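PDB 3JU3: probable 2-oxoacid ferredoxin oxidoreductase, alpha chain from Thermoplasma acidophilum, which probably forms part of an enzyme that oxidatively decarboxylates 2-oxoacids such as 2-oxoglutarate to acyl-CoA, passing the electrons to ferredoxin. Local coordinates for the interface of chains A and B. Residues are numbered along the deposited sequence; one frame, centred on the assembly and turned at random. Chains: chain A/B, Probable 2-oxoacid ferredoxin oxidoreductase, alpha chain.

Contact 1: the interface of chains A and B. Residues chain A 20-24, 77, 102; chain B 71-73.
B:Ser73 is wedged between the indole of A:Trp21 and, on the opposite side, CG of A:Gln24, 3.7 Å from CB of B:Ser73. That CB lies over a face of the indole, 4.0 Å from the centroid of the five-membered ring and offset toward the rim, a CH-pi contact. The hydroxyl stands anti to the backbone N (chi1 -174°), which turns OG away from the ring, toward the main chain of 21-24: it donates to the carbonyl O of A:Trp21 at 2.7 Å and accepts from the amide N of A:Gln24 at 3.2 Å. Serine suits the place, being small enough to fit between the two side chains and able to give and take a hydrogen bond. The indole is fixed by its own N-H: NE1 of A:Trp21 reaches the carbonyl O of A:Ala77 at 3.1 Å, with that oxygen in the ring plane. The same oxygen accepts from the amide N of B:Ser73 at 2.8 Å, the two donors coming from opposite faces of the carbonyl plane. A leucine in place of A:Trp21 would probably leave the B:Ser73 methylene without its flat platform and the A:Ala77 carbonyl with one donor fewer. The hydroxyl OG1 of A:Thr20 donates to the carbonyl O of B:Val71 at 2.9 Å. A water links ND1 of A:His102 to the carbonyl O of B:Glu72, while OE1 of A:Gln24 sits 3.1 Å above the centre of the imidazole plane. The site lies where strand 16-21 of chain A turns into 3-10 helix 22-24, and strands 73-77 of both chains meet there in an antiparallel bridge, A:Ala77 and B:Ser73 bonding to each other in both directions.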
# COMPACT_ATOMS: atom_id res chain seq x y z
N THR A 20 8.17 -12.27 -9.78
CA THR A 20 7.51 -11.47 -8.79
C THR A 20 7.79 -12.02 -7.38
O THR A 20 8.55 -13.00 -7.21
CB THR A 20 5.98 -11.31 -9.08
OG1 THR A 20 5.51 -10.07 -8.49
CG2 THR A 20 5.17 -12.49 -8.51
N TRP A 21 7.19 -11.37 -6.40
CA TRP A 21 7.33 -11.71 -5.00
C TRP A 21 6.00 -11.23 -4.40
O TRP A 21 5.26 -10.46 -5.02
CB TRP A 21 8.52 -10.98 -4.36
CG TRP A 21 8.35 -9.47 -4.38
CD1 TRP A 21 8.54 -8.62 -5.45
CD2 TRP A 21 7.86 -8.66 -3.31
NE1 TRP A 21 8.23 -7.33 -5.08
CE2 TRP A 21 7.82 -7.34 -3.78
CE3 TRP A 21 7.49 -8.93 -1.99
CZ2 TRP A 21 7.42 -6.27 -2.97
CZ3 TRP A 21 7.09 -7.87 -1.19
CH2 TRP A 21 7.03 -6.56 -1.69
N GLY A 22 5.72 -11.65 -3.19
CA GLY A 22 4.59 -11.08 -2.48
C GLY A 22 3.25 -11.31 -3.13
O GLY A 22 2.97 -12.40 -3.61
N SER A 23 2.44 -10.25 -3.18
CA SER A 23 1.01 -10.43 -3.40
C SER A 23 0.60 -10.75 -4.86
O SER A 23 -0.50 -11.28 -5.08
CB SER A 23 0.26 -9.19 -2.89
OG SER A 23 0.48 -8.12 -3.80
N GLN A 24 1.45 -10.46 -5.84
CA GLN A 24 1.07 -10.62 -7.25
C GLN A 24 1.26 -12.06 -7.74
O GLN A 24 0.96 -12.39 -8.92
CB GLN A 24 1.83 -9.63 -8.14
CG GLN A 24 1.42 -8.19 -7.91
CD GLN A 24 -0.11 -8.02 -8.02
OE1 GLN A 24 -0.76 -7.72 -7.04
NE2 GLN A 24 -0.65 -8.24 -9.21
N ALA A 77 7.85 -2.90 -4.26
CA ALA A 77 9.08 -2.96 -5.08
C ALA A 77 8.86 -3.76 -6.37
O ALA A 77 7.93 -4.63 -6.46
CB ALA A 77 10.22 -3.59 -4.31
N HIS A 102 -3.03 -2.32 -8.79
CA HIS A 102 -2.42 -3.37 -9.61
C HIS A 102 -3.28 -3.54 -10.86
O HIS A 102 -4.48 -3.22 -10.83
CB HIS A 102 -2.35 -4.70 -8.85
CG HIS A 102 -1.49 -4.65 -7.62
ND1 HIS A 102 -0.12 -4.52 -7.68
CD2 HIS A 102 -1.81 -4.70 -6.31
CE1 HIS A 102 0.37 -4.50 -6.45
NE2 HIS A 102 -0.64 -4.60 -5.60
N VAL B 71 7.39 -8.06 -12.46
CA VAL B 71 6.02 -7.64 -12.13
C VAL B 71 6.08 -6.93 -10.77
O VAL B 71 6.36 -7.54 -9.74
CB VAL B 71 5.04 -8.85 -12.06
CG1 VAL B 71 3.67 -8.41 -11.61
CG2 VAL B 71 4.90 -9.60 -13.45
N GLU B 72 5.85 -5.63 -10.77
CA GLU B 72 5.92 -4.81 -9.56
C GLU B 72 4.98 -5.39 -8.53
O GLU B 72 3.88 -5.78 -8.88
CB GLU B 72 5.50 -3.39 -9.90
CG GLU B 72 5.51 -2.50 -8.65
CD GLU B 72 5.01 -1.07 -8.88
OE1 GLU B 72 4.90 -0.63 -10.03
OE2 GLU B 72 4.73 -0.38 -7.88
N SER B 73 5.39 -5.48 -7.26
CA SER B 73 4.48 -6.09 -6.30
C SER B 73 4.54 -5.40 -4.91
O SER B 73 5.17 -4.34 -4.76
CB SER B 73 4.72 -7.61 -6.25
OG SER B 73 3.77 -8.29 -5.42
O HOH W 1 1.36 -5.60 -10.32

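Contact 2: the interface of chains A and B. Residues chain A 17-19, 45, 91; chain B 62, 68-70.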
# COMPACT_ATOMS: atom_id res chain seq x y z
N THR A 17 9.13 -15.53 -18.97
CA THR A 17 9.42 -15.81 -17.58
C THR A 17 9.03 -14.59 -16.74
O THR A 17 9.70 -13.54 -16.77
CB THR A 17 10.94 -16.12 -17.42
OG1 THR A 17 11.21 -17.35 -18.08
CG2 THR A 17 11.39 -16.22 -15.92
N PHE A 18 7.93 -14.72 -16.02
CA PHE A 18 7.51 -13.69 -15.08
C PHE A 18 8.40 -13.77 -13.83
O PHE A 18 8.87 -14.85 -13.48
CB PHE A 18 6.05 -13.89 -14.66
CG PHE A 18 5.05 -13.61 -15.76
CD1 PHE A 18 4.79 -12.31 -16.14
CD2 PHE A 18 4.36 -14.66 -16.40
CE1 PHE A 18 3.84 -12.02 -17.15
CE2 PHE A 18 3.42 -14.38 -17.43
CZ PHE A 18 3.16 -13.09 -17.78
N VAL A 19 8.66 -12.63 -13.19
CA VAL A 19 9.34 -12.59 -11.89
C VAL A 19 8.47 -11.76 -10.97
O VAL A 19 8.05 -10.64 -11.35
CB VAL A 19 10.71 -11.93 -11.97
CG1 VAL A 19 11.45 -12.03 -10.59
CG2 VAL A 19 11.54 -12.57 -13.04
N LEU A 45 9.32 -17.08 -11.86
CA LEU A 45 10.38 -17.14 -10.86
C LEU A 45 9.82 -16.34 -9.69
O LEU A 45 9.59 -15.15 -9.81
CB LEU A 45 11.68 -16.53 -11.38
CG LEU A 45 12.81 -16.21 -10.39
CD1 LEU A 45 13.27 -17.50 -9.82
CD2 LEU A 45 13.99 -15.51 -11.12
N ILE A 91 16.68 -6.80 -16.16
CA ILE A 91 15.39 -7.05 -16.78
C ILE A 91 14.84 -5.76 -17.35
O ILE A 91 14.49 -4.84 -16.59
CB ILE A 91 14.38 -7.62 -15.74
CG1 ILE A 91 14.97 -8.89 -15.11
CG2 ILE A 91 12.99 -7.81 -16.37
CD1 ILE A 91 14.32 -9.31 -13.80
N LEU B 62 17.51 -16.78 -14.99
CA LEU B 62 17.23 -15.65 -15.86
C LEU B 62 18.20 -15.62 -17.03
O LEU B 62 17.87 -15.14 -18.14
CB LEU B 62 17.27 -14.34 -15.07
CG LEU B 62 16.18 -14.14 -14.01
CD1 LEU B 62 16.28 -12.76 -13.45
CD2 LEU B 62 14.76 -14.38 -14.54
N VAL B 68 12.10 -11.95 -20.09
CA VAL B 68 11.82 -11.81 -18.67
C VAL B 68 10.94 -10.58 -18.46
O VAL B 68 11.23 -9.51 -19.05
CB VAL B 68 13.12 -11.67 -17.86
CG1 VAL B 68 12.83 -11.57 -16.34
CG2 VAL B 68 14.09 -12.83 -18.14
N ILE B 69 9.89 -10.71 -17.66
CA ILE B 69 9.02 -9.59 -17.33
C ILE B 69 8.91 -9.49 -15.79
O ILE B 69 8.33 -10.38 -15.14
CB ILE B 69 7.62 -9.77 -17.90
CG1 ILE B 69 7.67 -10.07 -19.43
CG2 ILE B 69 6.77 -8.56 -17.56
CD1 ILE B 69 6.27 -10.25 -20.11
N ASP B 70 9.50 -8.43 -15.23
CA ASP B 70 9.39 -8.19 -13.78
C ASP B 70 8.05 -7.55 -13.48
O ASP B 70 7.61 -6.59 -14.18
CB ASP B 70 10.54 -7.28 -13.31
CG ASP B 70 10.53 -7.04 -11.79
OD1 ASP B 70 10.33 -8.02 -10.99
OD2 ASP B 70 10.72 -5.87 -11.39
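A:Thr17, A:Phe18 and A:Val19 pair with B:Val68, B:Ile69 and B:Asp70, strand 16-21 of chain A running parallel to strand 68-71 of chain B. Backbone hydrogen bonds join them: the amide N of B:Ile69 donates to the carbonyl O of A:Thr17 at 3.0 Å, and the amide N of A:Val19 donates to the carbonyl O of B:Ile69, also at 3.0 Å. B:Ile69 gives through its N and takes through its O, and so spans A:Thr17 and A:Val19; beta-branched residues here suit the extended chain.

The apolar contacts centre on B:Val68. Its CG1 methyl, anti to the backbone N (chi1 -178°), meets CG1 of A:Ile91 at 3.6 Å and CG2 of A:Val19 at 3.7 Å, so one branch is gripped by two residues of the partner. The A:Ile91 side chain comes across it at about a right angle, its CD1 passing on to CD1 of B:Leu62 at 4.0 Å. B:Leu62, from helix 55-62, turns its other methyl, CD2, to CD2 of A:Leu45 at 3.7 Å; these side chains are again nearly perpendicular. Branched aliphatic groups fit such a cluster because each offers methyls in several directions. A:Phe18 and B:Ile69 instead lie side by side and point the same way. The CB methylene of B:Asp70 rests against CG2 of A:Ile91 at 4.0 Å.

B:Asp70 also meets A:Val19 with its carboxylate: OD1 lies 3.5 Å from the carbonyl O of A:Val19, an approach of two oxygens that is not a hydrogen bond.

The site continues the chain A sheet with a strand from chain B and packs a chain B helix beside it. An apparent exchange of elements of this kind would tie the two copies together, although the structure alone does not show that this pairing occurs in the complete enzyme.

The centres of the C-alpha atoms of contact 1 and contact 2 lie about 12 Å apart, and the same two strands run through both: strand 16-21 of chain A and strand 68-71 of chain B. Contact 2 covers the parallel pairing along their length, whereas contact 1 takes over at their far ends, where chain B crosses toward its own strand 73-77. Together they form one continuous seam, repeated with the chains exchanged by the two-fold symmetry. The exchange looks like domain swapping; since this fragment lacks much of the natural subunit and its partner subunits, this pairing of chains may not reflect the native enzyme.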